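Beta-porphyranase A (Bacteroides plebeius, PDB 4AW7) hydrolyses the red-algal sulfated polysaccharide porphyran, cutting the (1->4) linkages between beta-D-galactopyranose and alpha-L-galactopyranose-6-sulfate to release mostly disaccharides. Local coordinates at residues G124-S127 with A128-Y131. Sequence-based numbering, arbitrary orientation. Where two conformers were deposited one is given.
Sequences GAWS and AEYY
Two successive turns of one alpha-helix meet through i to i+4 backbone hydrogen bonds, from A128 N to G124 O (weak, 3.3 Å), E129 N to A125 O, Y130 N to W126 O (2.8 Å) and Y131 N to S127 O. S127 suits its buried place because its hydroxyl turns back on the helix: with OG between the backbone N and the carbonyl carbon (chi1 68°) in the conformer given, it donates to G124 O at 2.8 Å, adding to the weak bond from A128 N. With CG anti to the backbone N (chi1 169°), W126 runs along the helix toward Y130, one turn on. Y130 CB sits over one face of the indole in a CH-pi contact, 4.2 Å from the centroid of the W126 six-membered ring. The rings themselves meet obliquely, planes 45° apart, W126 CZ2 touching Y130 CD1. As modelled here, E129 CG comes within 4.1 Å of W126 CZ3. W126 NE1 is hydrogen-bonded to P74 O; replacing W126 with an alanine is likely to open a gap beside Y130 and cost P74 O its indole partner. Small A125 and A128 let helix 160-179 approach through H177, while S127 meets I174 and I178. W126 stacks on Y88, Y130 nears substrate-binding W72, and Y131 meets F141 edge-to-face. Helix 120-132 thus lies in the beta-alpha-beta unit between strands 104-106 and 136-142, touching helices 74-82 and 160-179.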
loop_
_atom_site.group_PDB
_atom_site.type_symbol
_atom_site.label_atom_id
_atom_site.label_comp_id
_atom_site.label_asym_id
_atom_site.label_seq_id
_atom_site.Cartn_x
_atom_site.Cartn_y
_atom_site.Cartn_z
ATOM N N GLY A 124 7.747 -9.132 25.284
ATOM C CA GLY A 124 7.090 -7.843 25.146
ATOM C C GLY A 124 7.715 -6.788 26.044
ATOM O O GLY A 124 7.979 -5.636 25.632
ATOM N N ALA A 125 7.964 -7.156 27.301
ATOM C CA ALA A 125 8.635 -6.235 28.224
ATOM C C ALA A 125 9.981 -5.796 27.702
ATOM O O ALA A 125 10.359 -4.625 27.840
ATOM C CB ALA A 125 8.780 -6.891 29.625
ATOM N N TRP A 126 10.720 -6.692 27.066
ATOM C CA TRP A 126 12.021 -6.368 26.551
ATOM C C TRP A 126 11.903 -5.328 25.439
ATOM O O TRP A 126 12.746 -4.443 25.359
ATOM C CB TRP A 126 12.780 -7.614 26.070
ATOM C CG TRP A 126 13.983 -7.276 25.323
ATOM C CD1 TRP A 126 14.195 -7.463 23.995
ATOM C CD2 TRP A 126 15.133 -6.560 25.819
ATOM N NE1 TRP A 126 15.403 -6.958 23.632
ATOM C CE2 TRP A 126 16.017 -6.405 24.733
ATOM C CE3 TRP A 126 15.513 -6.073 27.083
ATOM C CZ2 TRP A 126 17.248 -5.737 24.860
ATOM C CZ3 TRP A 126 16.739 -5.428 27.206
ATOM C CH2 TRP A 126 17.582 -5.260 26.106
ATOM N N SER A 127 10.934 -5.441 24.525
ATOM C CA SER A 127 10.837 -4.420 23.487
ATOM C C SER A 127 10.708 -3.051 24.120
ATOM O O SER A 127 11.338 -2.098 23.666
ATOM C CB SER A 127 9.689 -4.690 22.510
ATOM O OG SER A 127 8.388 -4.567 23.074
ATOM N N ALA A 128 9.866 -2.940 25.146
ATOM C CA ALA A 128 9.671 -1.655 25.828
ATOM C C ALA A 128 10.902 -1.202 26.581
ATOM O O ALA A 128 11.235 -0.029 26.560
ATOM C CB ALA A 128 8.448 -1.671 26.695
ATOM N N GLU A 129 11.624 -2.130 27.206
ATOM C CA GLU A 129 12.836 -1.756 27.897
ATOM C C GLU A 129 13.940 -1.287 26.912
ATOM O O GLU A 129 14.623 -0.285 27.157
ATOM C CB GLU A 129 13.245 -2.952 28.761
ATOM C CG GLU A 129 14.551 -2.837 29.515
ATOM C CD GLU A 129 14.534 -1.879 30.702
ATOM O OE1 GLU A 129 13.478 -1.310 31.024
ATOM O OE2 GLU A 129 15.610 -1.749 31.322
ATOM N N TYR A 130 14.100 -2.000 25.805
ATOM C CA TYR A 130 15.081 -1.678 24.800
ATOM C C TYR A 130 14.790 -0.279 24.232
ATOM O O TYR A 130 15.669 0.586 24.229
ATOM C CB TYR A 130 15.009 -2.716 23.654
ATOM C CG TYR A 130 15.921 -2.402 22.496
ATOM C CD1 TYR A 130 17.290 -2.589 22.593
ATOM C CD2 TYR A 130 15.413 -1.913 21.282
ATOM C CE1 TYR A 130 18.121 -2.311 21.525
ATOM C CE2 TYR A 130 16.244 -1.650 20.233
ATOM C CZ TYR A 130 17.590 -1.840 20.353
ATOM O OH TYR A 130 18.454 -1.569 19.320
ATOM N N TYR A 131 13.562 -0.031 23.775
ATOM C CA TYR A 131 13.264 1.246 23.146
ATOM C C TYR A 131 13.188 2.410 24.136
ATOM O O TYR A 131 13.604 3.521 23.810
ATOM C CB TYR A 131 12.013 1.126 22.275
ATOM C CG TYR A 131 12.233 0.359 20.972
ATOM C CD1 TYR A 131 13.225 0.729 20.086
ATOM C CD2 TYR A 131 11.428 -0.726 20.630
ATOM C CE1 TYR A 131 13.416 0.061 18.902
ATOM C CE2 TYR A 131 11.603 -1.398 19.429
ATOM C CZ TYR A 131 12.597 -1.022 18.581
ATOM O OH TYR A 131 12.780 -1.694 17.374
#